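PDB 4QB7: fimbrium subunit Fim1C from Bacteroides vulgatus, which probably forms part of the tip of the fimbrium, a filamentous surface appendage that mediates cell adhesion and biofilm formation. Local coordinates for residues N277-T280 against D284-L287; D213-I218 against F319-K324; T186-T191 against I331-I336; D292-T295 against S301-T304. All coordinates share one frame; numbering follows the deposited sequence.

Interaction 1. Residues N277-T280 against D284-L287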
loop_
_atom_site.group_PDB
_atom_site.type_symbol
_atom_site.label_atom_id
_atom_site.label_comp_id
_atom_site.label_asym_id
_atom_site.label_seq_id
_atom_site.Cartn_x
_atom_site.Cartn_y
_atom_site.Cartn_z
ATOM N N ASN A 277 -5.995 -12.826 3.619
ATOM C CA ASN A 277 -6.493 -13.915 2.783
ATOM C C ASN A 277 -6.645 -13.594 1.288
ATOM O O ASN A 277 -6.616 -14.520 0.481
ATOM C CB ASN A 277 -7.836 -14.374 3.305
ATOM C CG ASN A 277 -7.738 -15.121 4.597
ATOM O OD1 ASN A 277 -6.722 -15.756 4.921
ATOM N ND2 ASN A 277 -8.819 -15.091 5.339
ATOM N N GLY A 278 -6.868 -12.330 0.948
ATOM C CA GLY A 278 -7.062 -11.917 -0.426
ATOM C C GLY A 278 -8.414 -12.269 -1.020
ATOM O O GLY A 278 -9.315 -12.772 -0.337
ATOM N N THR A 279 -8.551 -12.031 -2.336
ATOM C CA THR A 279 -9.792 -12.301 -3.061
ATOM C C THR A 279 -10.235 -13.746 -2.894
ATOM O O THR A 279 -9.411 -14.669 -2.889
ATOM C CB THR A 279 -9.640 -11.944 -4.518
ATOM O OG1 THR A 279 -8.511 -12.648 -5.026
ATOM C CG2 THR A 279 -9.490 -10.449 -4.730
ATOM N N THR A 280 -11.565 -13.920 -2.745
ATOM C CA THR A 280 -12.224 -15.205 -2.534
ATOM C C THR A 280 -12.108 -16.068 -3.798
ATOM O O THR A 280 -11.794 -17.257 -3.692
ATOM C CB THR A 280 -13.688 -14.973 -2.109
ATOM O OG1 THR A 280 -13.723 -14.163 -0.921
ATOM C CG2 THR A 280 -14.423 -16.265 -1.844
ATOM N N ASP A 284 -12.543 -11.963 -9.227
ATOM C CA ASP A 284 -13.212 -11.021 -8.327
ATOM C C ASP A 284 -12.652 -9.655 -8.682
ATOM O O ASP A 284 -13.403 -8.697 -8.836
ATOM C CB ASP A 284 -13.010 -11.387 -6.841
ATOM C CG ASP A 284 -14.020 -12.377 -6.269
ATOM O OD1 ASP A 284 -14.758 -13.009 -7.066
ATOM O OD2 ASP A 284 -14.090 -12.504 -5.024
ATOM N N LEU A 285 -11.332 -9.617 -8.931
ATOM C CA LEU A 285 -10.597 -8.472 -9.448
ATOM C C LEU A 285 -10.083 -8.828 -10.847
ATOM O O LEU A 285 -9.666 -9.972 -11.084
ATOM C CB LEU A 285 -9.448 -8.064 -8.524
ATOM C CG LEU A 285 -9.833 -7.549 -7.144
ATOM C CD1 LEU A 285 -8.640 -7.349 -6.328
ATOM C CD2 LEU A 285 -10.616 -6.273 -7.218
ATOM N N LYS A 286 -10.168 -7.880 -11.785
ATOM C CA LYS A 286 -9.726 -8.092 -13.164
ATOM C C LYS A 286 -8.941 -6.905 -13.686
ATOM O O LYS A 286 -9.093 -5.803 -13.172
ATOM C CB LYS A 286 -10.940 -8.301 -14.100
ATOM C CG LYS A 286 -11.741 -9.547 -13.862
ATOM C CD LYS A 286 -12.928 -9.555 -14.794
ATOM C CE LYS A 286 -14.201 -10.029 -14.146
ATOM N NZ LYS A 286 -14.202 -11.500 -14.007
ATOM N N LEU A 287 -8.172 -7.116 -14.757
ATOM C CA LEU A 287 -7.470 -6.076 -15.496
ATOM C C LEU A 287 -8.105 -5.945 -16.891
ATOM O O LEU A 287 -8.589 -6.933 -17.421
ATOM C CB LEU A 287 -5.963 -6.392 -15.639
ATOM C CG LEU A 287 -5.105 -6.504 -14.381
ATOM C CD1 LEU A 287 -3.698 -6.933 -14.762
ATOM C CD2 LEU A 287 -5.034 -5.201 -13.623
HETATM O O HOH W 1 -9.449 -12.304 -7.750
HETATM O O HOH W 2 -13.034 -11.502 -2.816
#
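The connection that runs from strand 259-270 into strand 286-296 folds back just before the second strand, bringing T279 and T280 against D284 and L285. T279 makes the largest share of the contact. Its CG2 methyl crosses the branched end of L285 obliquely, 3.6 Å from L285 CD1, while its CB faces D284 CB at 4.1 Å. OG1 of T279 lies between the backbone N and the carbonyl carbon (chi1 55°), turned to a water 2.9 Å away with which it shares a hydrogen bond; the same water accepts a weak bond from L285 N. OG1 is also the partner of T318 N, so this buried hydroxyl is well supplied. A second water ties the backbone of one limb to a carboxylate of the other: it accepts from T280 N at 2.8 Å and donates to D284 OD2 at 2.6 Å. The carboxylate therefore reaches the T280 amide through solvent, the direct separation of T280 N and D284 OD2 being 3.7 Å. OD2 also receives a weak bond from N281 N inside the turn. L285 packs on L314 and F319 as well. Methyl contact on the buried side and waters bridging the polar atoms are what one expects of an irregular loop closing at the start of a strand that lies between two neighbours of an antiparallel sheet.

Interaction 2. Residues D213-I218 against F319-K324. With SO4 (sulfate ion), chain Q.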
loop_
_atom_site.group_PDB
_atom_site.type_symbol
_atom_site.label_atom_id
_atom_site.label_comp_id
_atom_site.label_asym_id
_atom_site.label_seq_id
_atom_site.Cartn_x
_atom_site.Cartn_y
_atom_site.Cartn_z
ATOM N N ASP A 213 -5.119 -5.765 14.367
ATOM C CA ASP A 213 -4.393 -5.500 13.132
ATOM C C ASP A 213 -5.189 -6.021 11.883
ATOM O O ASP A 213 -4.685 -6.794 11.068
ATOM C CB ASP A 213 -2.968 -6.093 13.239
ATOM C CG ASP A 213 -2.090 -6.025 12.013
ATOM O OD1 ASP A 213 -2.082 -4.974 11.349
ATOM O OD2 ASP A 213 -1.413 -7.029 11.720
ATOM N N THR A 214 -6.453 -5.603 11.774
ATOM C CA THR A 214 -7.327 -5.971 10.671
ATOM C C THR A 214 -8.138 -4.779 10.220
ATOM O O THR A 214 -8.378 -3.839 10.987
ATOM C CB THR A 214 -8.306 -7.142 11.016
ATOM O OG1 THR A 214 -9.251 -6.725 11.980
ATOM C CG2 THR A 214 -7.629 -8.422 11.445
ATOM N N TRP A 215 -8.579 -4.854 8.955
ATOM C CA TRP A 215 -9.463 -3.932 8.261
ATOM C C TRP A 215 -10.895 -4.444 8.284
ATOM O O TRP A 215 -11.150 -5.650 8.143
ATOM C CB TRP A 215 -9.030 -3.796 6.794
ATOM C CG TRP A 215 -7.769 -3.030 6.582
ATOM C CD1 TRP A 215 -6.522 -3.543 6.404
ATOM C CD2 TRP A 215 -7.636 -1.602 6.499
ATOM N NE1 TRP A 215 -5.622 -2.525 6.180
ATOM C CE2 TRP A 215 -6.278 -1.323 6.246
ATOM C CE3 TRP A 215 -8.540 -0.531 6.590
ATOM C CZ2 TRP A 215 -5.806 -0.023 6.064
ATOM C CZ3 TRP A 215 -8.067 0.761 6.419
ATOM C CH2 TRP A 215 -6.716 1.005 6.169
ATOM N N GLU A 216 -11.833 -3.518 8.402
ATOM C CA GLU A 216 -13.254 -3.805 8.311
ATOM C C GLU A 216 -13.924 -2.679 7.483
ATOM O O GLU A 216 -13.294 -1.655 7.231
ATOM C CB GLU A 216 -13.878 -4.008 9.691
ATOM C CG GLU A 216 -13.741 -2.826 10.625
ATOM C CD GLU A 216 -14.674 -2.876 11.815
ATOM O OE1 GLU A 216 -14.807 -3.968 12.412
ATOM O OE2 GLU A 216 -15.285 -1.833 12.142
ATOM N N ALA A 217 -15.165 -2.887 7.020
ATOM C CA ALA A 217 -15.888 -1.894 6.219
ATOM C C ALA A 217 -16.255 -0.684 7.047
ATOM O O ALA A 217 -16.359 -0.791 8.275
ATOM C CB ALA A 217 -17.151 -2.507 5.645
ATOM N N ILE A 218 -16.512 0.460 6.377
ATOM C CA ILE A 218 -17.002 1.638 7.091
ATOM C C ILE A 218 -18.498 1.377 7.441
ATOM O O ILE A 218 -19.152 0.549 6.806
ATOM C CB ILE A 218 -16.747 3.007 6.393
ATOM C CG1 ILE A 218 -17.320 3.091 4.994
ATOM C CG2 ILE A 218 -15.286 3.383 6.421
ATOM C CD1 ILE A 218 -17.840 4.465 4.661
ATOM N N PHE A 319 -4.426 -9.450 -3.679
ATOM C CA PHE A 319 -4.634 -8.197 -2.959
ATOM C C PHE A 319 -4.598 -8.519 -1.435
ATOM O O PHE A 319 -5.440 -8.057 -0.658
ATOM C CB PHE A 319 -5.910 -7.466 -3.417
ATOM C CG PHE A 319 -5.756 -6.476 -4.550
ATOM C CD1 PHE A 319 -5.168 -6.852 -5.757
ATOM C CD2 PHE A 319 -6.321 -5.204 -4.466
ATOM C CE1 PHE A 319 -5.137 -5.964 -6.856
ATOM C CE2 PHE A 319 -6.283 -4.318 -5.563
ATOM C CZ PHE A 319 -5.679 -4.700 -6.742
ATOM N N LYS A 320 -3.597 -9.338 -1.028
ATOM C CA LYS A 320 -3.374 -9.769 0.357
ATOM C C LYS A 320 -2.701 -8.675 1.186
ATOM O O LYS A 320 -1.723 -8.062 0.730
ATOM C CB LYS A 320 -2.483 -11.022 0.406
ATOM C CG LYS A 320 -3.110 -12.310 -0.071
ATOM C CD LYS A 320 -2.068 -13.434 -0.121
ATOM C CE LYS A 320 -2.659 -14.710 0.419
ATOM N NZ LYS A 320 -1.885 -15.904 0.004
ATOM N N LYS A 321 -3.190 -8.463 2.417
ATOM C CA LYS A 321 -2.591 -7.514 3.365
ATOM C C LYS A 321 -1.134 -7.871 3.625
ATOM O O LYS A 321 -0.814 -9.043 3.837
ATOM C CB LYS A 321 -3.375 -7.551 4.679
ATOM C CG LYS A 321 -2.996 -6.504 5.684
ATOM C CD LYS A 321 -3.984 -6.530 6.853
ATOM C CE LYS A 321 -3.482 -5.790 8.076
ATOM N NZ LYS A 321 -2.274 -6.423 8.629
ATOM N N GLY A 322 -0.269 -6.870 3.579
ATOM C CA GLY A 322 1.149 -7.037 3.849
ATOM C C GLY A 322 1.924 -7.848 2.831
ATOM O O GLY A 322 3.017 -8.338 3.144
ATOM N N THR A 323 1.379 -7.973 1.598
ATOM C CA THR A 323 1.993 -8.685 0.472
ATOM C C THR A 323 2.271 -7.710 -0.663
ATOM O O THR A 323 1.467 -6.809 -0.904
ATOM C CB THR A 323 1.070 -9.827 0.013
ATOM O OG1 THR A 323 0.838 -10.702 1.102
ATOM C CG2 THR A 323 1.650 -10.654 -1.105
ATOM N N LYS A 324 3.416 -7.894 -1.346
ATOM C CA LYS A 324 3.806 -7.225 -2.595
ATOM C C LYS A 324 3.424 -8.171 -3.744
ATOM O O LYS A 324 3.994 -9.261 -3.828
ATOM C CB LYS A 324 5.328 -6.918 -2.664
ATOM C CG LYS A 324 5.838 -5.854 -1.713
ATOM C CD LYS A 324 7.175 -5.260 -2.172
ATOM C CE LYS A 324 8.391 -5.986 -1.651
ATOM N NZ LYS A 324 9.630 -5.505 -2.314
HETATM S S SO4 Q . -15.821 -6.604 7.002
HETATM O O1 SO4 Q . -16.254 -7.809 6.274
HETATM O O2 SO4 Q . -16.977 -5.768 7.361
HETATM O O3 SO4 Q . -15.112 -7.011 8.220
HETATM O O4 SO4 Q . -14.905 -5.858 6.146
HETATM O O HOH W 3 -3.869 -9.005 9.719
#
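The indole of W215 meets K321 at an edge, not over a face: K321 CD lies near the ring plane, 3.9 Å from W215 CD1, and the lysine chain passes the tryptophan side chain at about a right angle. Elsewhere round the indole, Y208 makes an edge-to-face ring contact with it, and NE1 donates to the carbonyl of V167, which fixes how the ring is turned. The other flat group is the carboxylate of D213, which receives the end of the lysine. Both carboxylate oxygens take part in the salt bridge: K321 NZ lies 3.1 Å from D213 OD1 and 3.3 Å from D213 OD2, each a weak hydrogen bond. K321 is nearly extended as far as CE and then bends (chi4 -64°), which swings NZ from the indole edge to the acid. A water joins the two residues again, donating to D213 O at 2.7 Å and accepting from K321 NZ at 3.2 Å. D213 OD1 has a further partner in Y208 OH. K321 stands in a type II turn, K320 to T323, that leads into strand 323-331, whereas D213 and T214 form a G1 bulge opposite K209. Replacing D213 by alanine would probably leave the K321 ammonium without its counter-charge and the Y208 hydroxyl without this acceptor. A buried lysine thus meets a partly exposed acid, with a water bridging them, and links two parts of the chain a hundred residues apart, its aliphatic part against an aromatic edge and its charge on the carboxylate.

Interaction 3. Residues T186-T191 against I331-I336. With SO4 (sulfate ion), chain K.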
loop_
_atom_site.group_PDB
_atom_site.type_symbol
_atom_site.label_atom_id
_atom_site.label_comp_id
_atom_site.label_asym_id
_atom_site.label_seq_id
_atom_site.Cartn_x
_atom_site.Cartn_y
_atom_site.Cartn_z
ATOM N N THR A 186 8.092 -8.246 -35.835
ATOM C CA THR A 186 6.869 -8.075 -35.063
ATOM C C THR A 186 7.219 -7.656 -33.642
ATOM O O THR A 186 8.184 -8.189 -33.045
ATOM C CB THR A 186 6.018 -9.348 -35.109
ATOM O OG1 THR A 186 5.570 -9.528 -36.453
ATOM C CG2 THR A 186 4.802 -9.284 -34.206
ATOM N N LYS A 187 6.456 -6.648 -33.117
ATOM C CA LYS A 187 6.630 -6.152 -31.750
ATOM C C LYS A 187 5.260 -5.982 -31.090
ATOM O O LYS A 187 4.251 -5.884 -31.789
ATOM C CB LYS A 187 7.464 -4.848 -31.740
ATOM C CG LYS A 187 8.892 -5.082 -32.292
ATOM C CD LYS A 187 9.832 -3.941 -32.172
ATOM C CE LYS A 187 11.182 -4.266 -32.769
ATOM N NZ LYS A 187 11.898 -5.339 -32.016
ATOM N N ILE A 188 5.208 -6.060 -29.757
ATOM C CA ILE A 188 3.969 -5.857 -28.995
ATOM C C ILE A 188 4.185 -4.636 -28.123
ATOM O O ILE A 188 5.200 -4.554 -27.413
ATOM C CB ILE A 188 3.478 -7.071 -28.139
ATOM C CG1 ILE A 188 3.274 -8.310 -28.960
ATOM C CG2 ILE A 188 2.166 -6.734 -27.362
ATOM C CD1 ILE A 188 2.927 -9.491 -28.099
ATOM N N PHE A 189 3.212 -3.715 -28.144
ATOM C CA PHE A 189 3.235 -2.487 -27.344
ATOM C C PHE A 189 1.988 -2.375 -26.476
ATOM O O PHE A 189 0.873 -2.505 -26.990
ATOM C CB PHE A 189 3.355 -1.261 -28.255
ATOM C CG PHE A 189 4.597 -1.241 -29.108
ATOM C CD1 PHE A 189 5.803 -0.763 -28.599
ATOM C CD2 PHE A 189 4.562 -1.684 -30.425
ATOM C CE1 PHE A 189 6.954 -0.744 -29.396
ATOM C CE2 PHE A 189 5.707 -1.643 -31.226
ATOM C CZ PHE A 189 6.887 -1.152 -30.713
ATOM N N VAL A 190 2.162 -2.153 -25.167
ATOM C CA VAL A 190 1.012 -1.972 -24.276
ATOM C C VAL A 190 0.744 -0.460 -24.208
ATOM O O VAL A 190 1.684 0.333 -24.038
ATOM C CB VAL A 190 1.208 -2.643 -22.900
ATOM C CG1 VAL A 190 0.127 -2.209 -21.904
ATOM C CG2 VAL A 190 1.235 -4.162 -23.049
ATOM N N THR A 191 -0.527 -0.059 -24.421
ATOM C CA THR A 191 -0.908 1.355 -24.505
ATOM C C THR A 191 -1.906 1.774 -23.418
ATOM O O THR A 191 -2.133 2.969 -23.212
ATOM C CB THR A 191 -1.517 1.607 -25.895
ATOM O OG1 THR A 191 -2.614 0.708 -26.070
ATOM C CG2 THR A 191 -0.519 1.363 -27.035
ATOM N N ILE A 331 0.855 -13.161 -23.077
ATOM C CA ILE A 331 -0.074 -13.059 -24.193
ATOM C C ILE A 331 0.184 -14.249 -25.112
ATOM O O ILE A 331 1.293 -14.392 -25.619
ATOM C CB ILE A 331 0.052 -11.699 -24.912
ATOM C CG1 ILE A 331 -0.100 -10.521 -23.907
ATOM C CG2 ILE A 331 -0.972 -11.639 -26.036
ATOM C CD1 ILE A 331 0.133 -9.175 -24.492
ATOM N N LYS A 332 -0.810 -15.148 -25.245
ATOM C CA LYS A 332 -0.731 -16.339 -26.098
ATOM C C LYS A 332 -0.972 -15.910 -27.524
ATOM O O LYS A 332 -2.037 -15.368 -27.820
ATOM C CB LYS A 332 -1.744 -17.403 -25.669
ATOM C CG LYS A 332 -1.245 -18.331 -24.570
ATOM C CD LYS A 332 -2.064 -19.639 -24.543
ATOM C CE LYS A 332 -1.623 -20.669 -25.568
ATOM N NZ LYS A 332 -2.778 -21.325 -26.257
HETATM N N MSE A 333 0.030 -16.089 -28.395
HETATM C CA MSE A 333 -0.029 -15.674 -29.794
HETATM C C MSE A 333 -0.880 -16.592 -30.674
HETATM O O MSE A 333 -1.307 -16.139 -31.719
HETATM C CB MSE A 333 1.382 -15.562 -30.374
HETATM C CG MSE A 333 2.257 -14.531 -29.645
HETATM SE SE MSE A 333 1.540 -12.706 -29.717
HETATM C CE MSE A 333 1.514 -12.453 -31.528
ATOM N N ASN A 334 -1.147 -17.848 -30.281
ATOM C CA ASN A 334 -1.981 -18.718 -31.132
ATOM C C ASN A 334 -3.449 -18.735 -30.687
ATOM O O ASN A 334 -4.245 -19.491 -31.245
ATOM C CB ASN A 334 -1.431 -20.158 -31.187
ATOM C CG ASN A 334 -1.373 -20.885 -29.871
ATOM O OD1 ASN A 334 -1.889 -20.432 -28.852
ATOM N ND2 ASN A 334 -0.740 -22.050 -29.868
ATOM N N ALA A 335 -3.803 -17.919 -29.686
ATOM C CA ALA A 335 -5.154 -17.872 -29.127
ATOM C C ALA A 335 -5.561 -16.441 -28.714
ATOM O O ALA A 335 -4.897 -15.473 -29.087
ATOM C CB ALA A 335 -5.239 -18.824 -27.931
ATOM N N ILE A 336 -6.698 -16.336 -27.985
ATOM C CA ILE A 336 -7.340 -15.140 -27.397
ATOM C C ILE A 336 -6.625 -14.866 -26.079
ATOM O O ILE A 336 -6.070 -13.803 -25.882
ATOM C CB ILE A 336 -8.880 -15.448 -27.179
ATOM C CG1 ILE A 336 -9.622 -15.743 -28.490
ATOM C CG2 ILE A 336 -9.621 -14.410 -26.324
ATOM C CD1 ILE A 336 -10.003 -17.297 -28.662
HETATM S S SO4 K . -5.015 3.015 -25.935
HETATM O O1 SO4 K . -4.258 2.336 -26.924
HETATM O O2 SO4 K . -6.389 3.039 -26.385
HETATM O O3 SO4 K . -4.923 2.252 -24.727
HETATM O O4 SO4 K . -4.475 4.391 -25.735
#
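Next to M333, the selenomethionine that meets I188 across the contact, K332 and N334 are linked by a hydrogen bond from K332 NZ to N334 OD1, 2.9 Å long. The donor lies in the carbonyl plane, on a lone pair, with a C=O...N angle of 140°, and the bond bridges the two residues that flank M333. M333 N is meanwhile bonded to D179 OD1. The M333 chain is bent at both chi2 (-61°) and chi3 (-60°), curling the selenium toward strand 186-196. There SE touches I188 CD1 at 3.9 Å, the two side chains running antiparallel as they meet. The second branch of I188 has its own neighbour: I188 CG2 lies 4.3 Å from I331 CD1, a looser apolar contact. I188 thus divides its two arms between the end of the strand and the turn that follows it. The contact joins two sheets, the antiparallel one containing strands 186-196 and 286-296 and the mixed one containing 159-178 and 323-331, which face each other as in a beta sandwich, consistent with the transthyretin-like clan of the fimbrillins. P178 flanks I188 and V176 flanks I331, while Y291 of strand 286-296 also touches I331. Farther along strand 186-196, T191 OG1 and N290 ND2 are bonded to a sulfate that probably came from the crystallisation liquor; the length of the threonine bond is doubtful. T191 OG1 has a weak bond to the carbonyl of N290 as well.

Interaction 4. Residues D292-T295 against S301-T304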
loop_
_atom_site.group_PDB
_atom_site.type_symbol
_atom_site.label_atom_id
_atom_site.label_comp_id
_atom_site.label_asym_id
_atom_site.label_seq_id
_atom_site.Cartn_x
_atom_site.Cartn_y
_atom_site.Cartn_z
ATOM N N ASP A 292 -1.014 -3.298 -28.961
ATOM C CA ASP A 292 -0.837 -3.281 -30.415
ATOM C C ASP A 292 0.212 -4.272 -30.823
ATOM O O ASP A 292 1.278 -4.308 -30.209
ATOM C CB ASP A 292 -0.425 -1.863 -30.858
ATOM C CG ASP A 292 -1.457 -0.782 -30.564
ATOM O OD1 ASP A 292 -2.665 -1.107 -30.522
ATOM O OD2 ASP A 292 -1.058 0.400 -30.417
ATOM N N ILE A 293 -0.088 -5.108 -31.827
ATOM C CA ILE A 293 0.855 -6.080 -32.404
ATOM C C ILE A 293 1.259 -5.498 -33.741
ATOM O O ILE A 293 0.429 -5.391 -34.643
ATOM C CB ILE A 293 0.308 -7.524 -32.485
ATOM C CG1 ILE A 293 -0.286 -7.961 -31.112
ATOM C CG2 ILE A 293 1.423 -8.504 -32.977
ATOM C CD1 ILE A 293 -1.132 -9.184 -31.193
ATOM N N VAL A 294 2.493 -4.997 -33.817
ATOM C CA VAL A 294 3.002 -4.251 -34.973
ATOM C C VAL A 294 3.940 -5.098 -35.785
ATOM O O VAL A 294 4.962 -5.523 -35.267
ATOM C CB VAL A 294 3.708 -2.951 -34.480
ATOM C CG1 VAL A 294 4.270 -2.136 -35.642
ATOM C CG2 VAL A 294 2.768 -2.116 -33.632
ATOM N N THR A 295 3.596 -5.329 -37.056
ATOM C CA THR A 295 4.400 -6.086 -38.019
ATOM C C THR A 295 4.955 -5.123 -39.083
ATOM O O THR A 295 4.204 -4.334 -39.650
ATOM C CB THR A 295 3.599 -7.242 -38.643
ATOM O OG1 THR A 295 3.034 -8.059 -37.618
ATOM C CG2 THR A 295 4.435 -8.103 -39.569
ATOM N N SER A 301 6.428 2.018 -42.802
ATOM C CA SER A 301 5.047 1.567 -42.819
ATOM C C SER A 301 4.905 0.204 -42.141
ATOM O O SER A 301 5.878 -0.561 -42.049
ATOM C CB SER A 301 4.514 1.526 -44.244
ATOM O OG SER A 301 5.066 0.452 -44.974
ATOM N N ASN A 302 3.692 -0.089 -41.642
ATOM C CA ASN A 302 3.434 -1.337 -40.926
ATOM C C ASN A 302 1.957 -1.731 -40.919
ATOM O O ASN A 302 1.080 -0.974 -41.335
ATOM C CB ASN A 302 3.917 -1.169 -39.462
ATOM C CG ASN A 302 3.003 -0.345 -38.611
ATOM O OD1 ASN A 302 1.901 -0.768 -38.279
ATOM N ND2 ASN A 302 3.440 0.833 -38.217
ATOM N N LEU A 303 1.698 -2.889 -40.339
ATOM C CA LEU A 303 0.372 -3.416 -40.078
ATOM C C LEU A 303 0.219 -3.556 -38.565
ATOM O O LEU A 303 1.010 -4.238 -37.920
ATOM C CB LEU A 303 0.204 -4.735 -40.786
ATOM C CG LEU A 303 -1.197 -5.159 -41.099
ATOM C CD1 LEU A 303 -1.836 -4.224 -42.109
ATOM C CD2 LEU A 303 -1.173 -6.536 -41.727
ATOM N N THR A 304 -0.721 -2.818 -37.984
ATOM C CA THR A 304 -0.948 -2.845 -36.549
ATOM C C THR A 304 -2.261 -3.540 -36.247
ATOM O O THR A 304 -3.289 -3.199 -36.808
ATOM C CB THR A 304 -0.888 -1.426 -35.977
ATOM O OG1 THR A 304 0.442 -0.940 -36.152
ATOM C CG2 THR A 304 -1.228 -1.363 -34.507
#
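V294 and T304 stand abreast with their branches on the same face of the sheet, the side chains of a non-hydrogen-bonded antiparallel pair. The closest approach between them is from V294 CG2 to T304 OG1, 3.6 Å. The other branch of V294, CG1, sits over the flat face of the N302 amide, 3.7 Å from N302 CG. On its far side T304 meets D292, its methyl CG2 resting 3.8 Å from D292 CB. With chi1 at -65°, T304 sets CG2 anti to its own amide nitrogen and OG1 anti to its carbonyl carbon, so methyl and hydroxyl serve different neighbours. The hydroxyl donates to N302 OD1 at 2.6 Å, approaching 28° out of the amide's carbonyl plane, while N302 ND2 is bonded to the carbonyl of W243; both ends of the amide are thereby fixed. These strands are the two arms of the beta hairpin 286-296/301-313, near its turn. T295 and L303 form the adjoining hydrogen-bonded pair, their side chains on the face away from V294: T295 N donates to L303 O at 2.9 Å and L303 N to T295 O at 3.0 Å, both bonds nearly straight. A valine in place of T304 would probably leave N302 OD1 without its donor, and the amide freer to turn against V294. The carboxylate of D292 is bonded through OD2 to Y245 OH and through OD1 to T306 OG1. Y245 also touches V294, N302 and T304, covering the face they share.

Overall arrangement
Starting from the N terminus, interaction 3 opens first, at 186-191, and closes last, at 331-336, so its loop encloses the other three. Within it, interaction 2 joins strand 214-217 of an antiparallel sheet to the turn before strand 323-331 of the mixed sheet. Interactions 1 and 4 nest inside that loop in series, the first an irregular loop, the second a beta hairpin, and none of the contacts cross. Interactions 3 and 4 adjoin, since strands 186-196 and 286-296 pair through K187 with V294 and F189 with D292. Interactions 1 and 2 touch where L285 packs on F319. Strand 286-296 runs between these groups, from interaction 1 to interaction 4, their centres about 34 Å apart.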